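Local coordinates for PTS system, nitrogen regulatory IIA protein (Neisseria meningitidis, PDB 2A0J) that probably serves in nitrogen regulation as a IIA component of the phosphotransferase system, taking up and passing on a phosphoryl group through a histidine, at residues Leu31-Glu36 against Gln75-Phe80; Ala71-Ala76 against Ile102-Glu107. All coordinates share one frame; numbering follows the deposited sequence.

Interaction 1: Leu31-Glu36 against Gln75-Phe80; sequences LLLERE and QATGAF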
ATOM      1  N   LEU A  31       1.129  12.070   0.426  1.00 23.09           N
ATOM      2  CA  LEU A  31       1.582  12.799   1.606  1.00 25.07           C
ATOM      3  C   LEU A  31       2.473  11.944   2.513  1.00 25.82           C
ATOM      4  O   LEU A  31       3.504  12.409   2.995  1.00 26.84           O
ATOM      5  CB  LEU A  31       0.364  13.319   2.376  1.00 11.28           C
ATOM      6  CG  LEU A  31      -0.282  14.515   1.672  1.00 27.70           C
ATOM      7  CD1 LEU A  31      -1.658  14.823   2.259  1.00 23.87           C
ATOM      8  CD2 LEU A  31       0.663  15.717   1.790  1.00  9.84           C
ATOM      9  N   LEU A  32       2.077  10.693   2.730  1.00 20.50           N
ATOM     10  CA  LEU A  32       2.838   9.774   3.569  1.00 15.72           C
ATOM     11  C   LEU A  32       4.217   9.446   2.990  1.00 23.77           C
ATOM     12  O   LEU A  32       5.203   9.359   3.723  1.00 27.81           O
ATOM     13  CB  LEU A  32       2.054   8.473   3.758  1.00 16.87           C
ATOM     14  CG  LEU A  32       0.733   8.529   4.526  1.00 14.32           C
ATOM     15  CD1 LEU A  32       0.097   7.156   4.530  1.00 17.26           C
ATOM     16  CD2 LEU A  32       0.983   9.006   5.938  1.00  4.34           C
ATOM     17  N   LEU A  33       4.284   9.262   1.675  1.00 17.73           N
ATOM     18  CA  LEU A  33       5.537   8.926   1.010  1.00 13.77           C
ATOM     19  C   LEU A  33       6.318  10.141   0.490  1.00 18.18           C
ATOM     20  O   LEU A  33       7.450  10.009   0.032  1.00 13.31           O
ATOM     21  CB  LEU A  33       5.256   7.949  -0.134  1.00 12.49           C
ATOM     22  CG  LEU A  33       4.425   6.716   0.261  1.00 14.36           C
ATOM     23  CD1 LEU A  33       4.436   5.738  -0.891  1.00 11.61           C
ATOM     24  CD2 LEU A  33       4.987   6.046   1.516  1.00 13.95           C
ATOM     25  N   GLU A  34       5.713  11.320   0.588  1.00 17.06           N
ATOM     26  CA  GLU A  34       6.319  12.573   0.141  1.00 21.65           C
ATOM     27  C   GLU A  34       7.724  12.870   0.686  1.00 27.76           C
ATOM     28  O   GLU A  34       8.024  12.644   1.859  1.00 24.53           O
ATOM     29  CB  GLU A  34       5.392  13.737   0.508  1.00 26.30           C
ATOM     30  CG  GLU A  34       5.933  15.115   0.165  1.00 22.54           C
ATOM     31  CD  GLU A  34       4.993  16.231   0.575  1.00 32.19           C
ATOM     32  OE1 GLU A  34       5.284  17.398   0.241  1.00 48.59           O
ATOM     33  OE2 GLU A  34       3.970  15.948   1.232  1.00 34.03           O
ATOM     34  N   ARG A  35       8.562  13.408  -0.194  1.00 29.92           N
ATOM     35  CA  ARG A  35       9.946  13.800   0.090  1.00 32.94           C
ATOM     36  C   ARG A  35      10.901  12.741   0.624  1.00 36.11           C
ATOM     37  O   ARG A  35      12.063  12.712   0.230  1.00 34.19           O
ATOM     38  CB  ARG A  35       9.986  15.006   1.019  1.00 32.62           C
ATOM     39  CG  ARG A  35      11.391  15.545   1.191  1.00 44.08           C
ATOM     40  CD  ARG A  35      11.366  16.917   1.818  1.00 64.17           C
ATOM     41  NE  ARG A  35      10.658  16.903   3.092  1.00 74.48           N
ATOM     42  CZ  ARG A  35      10.397  17.987   3.809  1.00 82.85           C
ATOM     43  NH1 ARG A  35      10.786  19.183   3.377  1.00 90.14           N
ATOM     44  NH2 ARG A  35       9.750  17.876   4.959  1.00 89.28           N
ATOM     45  N   GLU A  36      10.445  11.891   1.533  1.00 34.87           N
ATOM     46  CA  GLU A  36      11.326  10.851   2.032  1.00 35.63           C
ATOM     47  C   GLU A  36      11.572   9.912   0.840  1.00 35.06           C
ATOM     48  O   GLU A  36      12.277   8.904   0.942  1.00 34.61           O
ATOM     49  CB  GLU A  36      10.678  10.122   3.217  1.00 38.35           C
ATOM     50  CG  GLU A  36       9.397   9.395   2.886  1.00 51.81           C
ATOM     51  CD  GLU A  36       9.650   8.034   2.287  1.00 61.22           C
ATOM     52  OE1 GLU A  36       8.715   7.471   1.680  1.00 52.85           O
ATOM     53  OE2 GLU A  36      10.781   7.523   2.434  1.00 74.32           O
ATOM     54  N   GLN A  75      15.452   4.464  -3.108  1.00 21.31           N
ATOM     55  CA  GLN A  75      15.264   3.422  -2.120  1.00 20.36           C
ATOM     56  C   GLN A  75      13.780   3.166  -1.971  1.00 19.59           C
ATOM     57  O   GLN A  75      12.993   4.098  -1.852  1.00 18.63           O
ATOM     58  CB  GLN A  75      15.865   3.829  -0.773  1.00 16.44           C
ATOM     59  CG  GLN A  75      15.651   2.788   0.316  1.00 21.38           C
ATOM     60  CD  GLN A  75      16.389   3.117   1.596  1.00 31.44           C
ATOM     61  OE1 GLN A  75      16.277   4.225   2.121  1.00 23.06           O
ATOM     62  NE2 GLN A  75      17.143   2.151   2.110  1.00 21.72           N
ATOM     63  N   ALA A  76      13.403   1.897  -1.996  1.00 21.65           N
ATOM     64  CA  ALA A  76      12.007   1.522  -1.860  1.00 28.06           C
ATOM     65  C   ALA A  76      11.401   2.073  -0.573  1.00 25.76           C
ATOM     66  O   ALA A  76      12.069   2.187   0.452  1.00 24.65           O
ATOM     67  CB  ALA A  76      11.873   0.010  -1.891  1.00 23.20           C
ATOM     68  N   THR A  77      10.124   2.415  -0.633  1.00 24.60           N
ATOM     69  CA  THR A  77       9.430   2.937   0.527  1.00 27.65           C
ATOM     70  C   THR A  77       7.974   2.496   0.434  1.00 29.91           C
ATOM     71  O   THR A  77       7.441   2.327  -0.667  1.00 28.28           O
ATOM     72  CB  THR A  77       9.519   4.476   0.575  1.00 31.32           C
ATOM     73  OG1 THR A  77       8.958   4.947   1.806  1.00 27.82           O
ATOM     74  CG2 THR A  77       8.777   5.097  -0.610  1.00 16.81           C
ATOM     75  N   GLY A  78       7.340   2.287   1.583  1.00 27.73           N
ATOM     76  CA  GLY A  78       5.954   1.856   1.583  1.00 21.60           C
ATOM     77  C   GLY A  78       5.133   2.403   2.734  1.00 21.31           C
ATOM     78  O   GLY A  78       5.629   3.157   3.572  1.00 22.49           O
ATOM     79  N   ALA A  79       3.861   2.023   2.768  1.00 17.96           N
ATOM     80  CA  ALA A  79       2.955   2.459   3.821  1.00 16.54           C
ATOM     81  C   ALA A  79       1.803   1.473   3.899  1.00 18.26           C
ATOM     82  O   ALA A  79       1.571   0.702   2.965  1.00 17.86           O
ATOM     83  CB  ALA A  79       2.422   3.854   3.524  1.00  3.93           C
ATOM     84  N   PHE A  80       1.086   1.491   5.016  1.00 14.89           N
ATOM     85  CA  PHE A  80      -0.050   0.601   5.175  1.00 19.92           C
ATOM     86  C   PHE A  80      -1.227   1.397   5.720  1.00 18.05           C
ATOM     87  O   PHE A  80      -1.064   2.186   6.653  1.00 12.54           O
ATOM     88  CB  PHE A  80       0.287  -0.544   6.131  1.00 18.68           C
ATOM     89  CG  PHE A  80      -0.786  -1.583   6.213  1.00 23.16           C
ATOM     90  CD1 PHE A  80      -0.955  -2.505   5.181  1.00 22.78           C
ATOM     91  CD2 PHE A  80      -1.670  -1.609   7.289  1.00 19.65           C
ATOM     92  CE1 PHE A  80      -1.993  -3.437   5.216  1.00 19.38           C
ATOM     93  CE2 PHE A  80      -2.712  -2.539   7.333  1.00 18.50           C
ATOM     94  CZ  PHE A  80      -2.874  -3.455   6.290  1.00  8.35           C
TER
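E36 and T77 make the one hydrogen bond between 31-36 and 75-80, reaching toward each other tip to tip. T77 OG1 donates to E36 OE1 at a short 2.5 Å, meeting the carboxylate on its syn side but 26° out of its plane. E36 gets there by putting CG between the backbone N and the carbonyl carbon (chi1 63°) and then bending at chi2. The threonine hydroxyl, anti to its own backbone N, projects from the strand toward the loop that follows the helix.

The rest is van der Waals contact. L33 sends a single methyl, CD2, against the strand, where it meets the polar backbone of G78, 3.6 Å from G78 O, as well as A79 CB at 3.9 Å. L32 adds its CD1, 4.2 Å from the same A79 CB, so the small alanine receives a methyl from each of two consecutive leucines at the end of the helix.

This is helix-on-sheet packing: the C-terminal end of helix 22-33 sits on strand 77-83, with L33 also touching I102 of strand 97-106 and V44 of helix 41-52. F80 points away from this face and packs against V142 and L146 of helix 139-146.

Interaction 2: Ala71-Ala76 against Ile102-Glu107; sequences AGVKQA and ILLVPE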
ATOM      1  N   ALA A  71      12.361   7.304 -11.562  1.00 12.62           N
ATOM      2  CA  ALA A  71      13.799   7.556 -11.585  1.00 13.43           C
ATOM      3  C   ALA A  71      14.284   8.350 -10.367  1.00 14.89           C
ATOM      4  O   ALA A  71      15.432   8.203  -9.940  1.00 18.92           O
ATOM      5  CB  ALA A  71      14.171   8.287 -12.877  1.00 14.65           C
ATOM      6  N   GLY A  72      13.408   9.183  -9.811  1.00 17.16           N
ATOM      7  CA  GLY A  72      13.765   9.984  -8.648  1.00 18.32           C
ATOM      8  C   GLY A  72      13.822   9.233  -7.322  1.00 17.51           C
ATOM      9  O   GLY A  72      14.329   9.764  -6.337  1.00 25.16           O
ATOM     10  N   VAL A  73      13.300   8.011  -7.284  1.00 17.34           N
ATOM     11  CA  VAL A  73      13.312   7.204  -6.062  1.00 22.40           C
ATOM     12  C   VAL A  73      14.552   6.304  -6.070  1.00 21.82           C
ATOM     13  O   VAL A  73      14.779   5.565  -7.021  1.00 27.57           O
ATOM     14  CB  VAL A  73      12.018   6.338  -5.953  1.00 21.38           C
ATOM     15  CG1 VAL A  73      11.994   5.560  -4.632  1.00  3.18           C
ATOM     16  CG2 VAL A  73      10.793   7.240  -6.047  1.00 17.99           C
ATOM     17  N   LYS A  74      15.359   6.385  -5.014  1.00 20.48           N
ATOM     18  CA  LYS A  74      16.579   5.592  -4.926  1.00 28.19           C
ATOM     19  C   LYS A  74      16.504   4.461  -3.912  1.00 29.71           C
ATOM     20  O   LYS A  74      17.384   3.603  -3.856  1.00 32.04           O
ATOM     21  CB  LYS A  74      17.779   6.492  -4.613  1.00 21.11           C
ATOM     22  CG  LYS A  74      18.082   7.493  -5.721  1.00 38.69           C
ATOM     23  CD  LYS A  74      18.168   6.790  -7.074  1.00 39.56           C
ATOM     24  CE  LYS A  74      18.273   7.773  -8.227  1.00 33.42           C
ATOM     25  NZ  LYS A  74      18.172   7.073  -9.538  1.00 26.16           N
ATOM     26  N   GLN A  75      15.452   4.464  -3.108  1.00 21.31           N
ATOM     27  CA  GLN A  75      15.264   3.422  -2.120  1.00 20.36           C
ATOM     28  C   GLN A  75      13.780   3.166  -1.971  1.00 19.59           C
ATOM     29  O   GLN A  75      12.993   4.098  -1.852  1.00 18.63           O
ATOM     30  CB  GLN A  75      15.865   3.829  -0.773  1.00 16.44           C
ATOM     31  CG  GLN A  75      15.651   2.788   0.316  1.00 21.38           C
ATOM     32  CD  GLN A  75      16.389   3.117   1.596  1.00 31.44           C
ATOM     33  OE1 GLN A  75      16.277   4.225   2.121  1.00 23.06           O
ATOM     34  NE2 GLN A  75      17.143   2.151   2.110  1.00 21.72           N
ATOM     35  N   ALA A  76      13.403   1.897  -1.996  1.00 21.65           N
ATOM     36  CA  ALA A  76      12.007   1.522  -1.860  1.00 28.06           C
ATOM     37  C   ALA A  76      11.401   2.073  -0.573  1.00 25.76           C
ATOM     38  O   ALA A  76      12.069   2.187   0.452  1.00 24.65           O
ATOM     39  CB  ALA A  76      11.873   0.010  -1.891  1.00 23.20           C
ATOM     40  N   ILE A 102       0.819   0.404   0.102  1.00 15.07           N
ATOM     41  CA  ILE A 102       1.381   1.169  -1.015  1.00 14.35           C
ATOM     42  C   ILE A 102       2.886   0.999  -1.077  1.00  9.81           C
ATOM     43  O   ILE A 102       3.556   1.008  -0.052  1.00 16.24           O
ATOM     44  CB  ILE A 102       1.098   2.685  -0.897  1.00 15.09           C
ATOM     45  CG1 ILE A 102      -0.372   2.935  -0.552  1.00 15.54           C
ATOM     46  CG2 ILE A 102       1.455   3.373  -2.205  1.00 19.08           C
ATOM     47  CD1 ILE A 102      -0.697   2.775   0.934  1.00 16.89           C
ATOM     48  N   LEU A 103       3.413   0.850  -2.286  1.00 14.28           N
ATOM     49  CA  LEU A 103       4.848   0.684  -2.481  1.00 17.32           C
ATOM     50  C   LEU A 103       5.400   1.563  -3.599  1.00 19.09           C
ATOM     51  O   LEU A 103       4.886   1.543  -4.717  1.00 26.34           O
ATOM     52  CB  LEU A 103       5.179  -0.772  -2.806  1.00 17.71           C
ATOM     53  CG  LEU A 103       6.680  -1.022  -3.002  1.00 29.04           C
ATOM     54  CD1 LEU A 103       7.397  -0.809  -1.677  1.00 29.37           C
ATOM     55  CD2 LEU A 103       6.933  -2.424  -3.515  1.00 13.13           C
ATOM     56  N   LEU A 104       6.445   2.327  -3.285  1.00 19.31           N
ATOM     57  CA  LEU A 104       7.119   3.192  -4.261  1.00 12.59           C
ATOM     58  C   LEU A 104       8.543   2.643  -4.437  1.00 13.68           C
ATOM     59  O   LEU A 104       9.324   2.601  -3.482  1.00 13.62           O
ATOM     60  CB  LEU A 104       7.198   4.631  -3.756  1.00  5.78           C
ATOM     61  CG  LEU A 104       6.502   5.731  -4.552  1.00 23.96           C
ATOM     62  CD1 LEU A 104       7.038   7.070  -4.048  1.00 14.41           C
ATOM     63  CD2 LEU A 104       6.760   5.584  -6.055  1.00 11.16           C
ATOM     64  N   VAL A 105       8.890   2.237  -5.653  1.00 14.75           N
ATOM     65  CA  VAL A 105      10.210   1.670  -5.887  1.00 18.16           C
ATOM     66  C   VAL A 105      11.082   2.414  -6.893  1.00 19.65           C
ATOM     67  O   VAL A 105      10.583   3.082  -7.800  1.00 26.44           O
ATOM     68  CB  VAL A 105      10.086   0.193  -6.346  1.00 25.59           C
ATOM     69  CG1 VAL A 105       9.385  -0.619  -5.274  1.00 21.14           C
ATOM     70  CG2 VAL A 105       9.308   0.101  -7.660  1.00 10.99           C
ATOM     71  N   PRO A 106      12.408   2.337  -6.721  1.00 17.85           N
ATOM     72  CA  PRO A 106      13.292   3.020  -7.671  1.00 20.92           C
ATOM     73  C   PRO A 106      13.205   2.287  -9.010  1.00 26.07           C
ATOM     74  O   PRO A 106      12.699   1.167  -9.076  1.00 23.84           O
ATOM     75  CB  PRO A 106      14.674   2.896  -7.017  1.00  8.43           C
ATOM     76  CG  PRO A 106      14.558   1.656  -6.173  1.00 15.44           C
ATOM     77  CD  PRO A 106      13.174   1.790  -5.587  1.00 17.78           C
ATOM     78  N   GLU A 107      13.681   2.912 -10.077  1.00 29.84           N
ATOM     79  CA  GLU A 107      13.639   2.268 -11.378  1.00 38.10           C
ATOM     80  C   GLU A 107      14.983   1.592 -11.643  1.00 48.80           C
ATOM     81  O   GLU A 107      15.841   2.166 -12.313  1.00 57.36           O
ATOM     82  CB  GLU A 107      13.352   3.309 -12.464  1.00 50.00           C
ATOM     83  CG  GLU A 107      12.590   2.764 -13.663  1.00 57.45           C
ATOM     84  CD  GLU A 107      12.579   3.724 -14.836  1.00 62.52           C
ATOM     85  OE1 GLU A 107      11.792   3.499 -15.779  1.00 68.02           O
ATOM     86  OE2 GLU A 107      13.365   4.698 -14.824  1.00 59.95           O
TER
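V73 and P106 lie side by side where the loop 71-76 folds against the end of strand 97-106. V73 points toward the strand with CG1 anti to its backbone N (chi1 -177°), and that methyl rests alongside the start of the proline, 3.9 Å from P106 N and 4.1 Å from P106 CD. Its other methyl, CG2, lies beside the backbone N and turns to the leucine two residues earlier in the strand, coming within 4.3 Å of L104 CD1.

The loop then curves around the proline ring. P106 CD lies 3.6 Å from A76 N, so the ring has V73 on one part of the loop and A76 on a later one. A76 CB approaches V105 CG1 at 4.2 Å, while its CA makes a CA-H...O contact with L104 O at 3.3 Å and 145° at the hydrogen. At the outer end the touch is slighter, A71 CB meeting the carboxylate of the extended E107 through OE2.

Within the loop, K74 folds back and gives NZ to A71 O at 3.0 Å, nearly in line with the C=O, linking two residues of the loop.

V105 and P106 also touch H113 of helix 110-124, and V73 touches L39. Regular backbone pairing takes over at T77, which bonds to L104. No conventional hydrogen bond links the two segments: P106 has no N-H to offer, and the loop is held to the strand by methyl and ring contacts, with the CA-H...O contact as their polar supplement.

Interactions 1 and 2 share Q75 and A76, and their centres are about 9 Å apart. The chain leaves the loop of interaction 2 and enters the strand of interaction 1, which pairs antiparallel with strand 97-106: T77 O to L104 N is 2.8 Å and A79 O to I102 N 3.0 Å, both probable hydrogen bonds. Apolar packing joins them too, L33 CD1 lying 4.0 Å from I102 CG2. Strand 97-106 also borders strand 63-70 on its other side, where L103 touches H67. That histidine, in the family's signature motif, is probably the phosphorylated one; interaction 2 therefore lies nearer to it along the sheet's strand order than strand 77-83 of interaction 1.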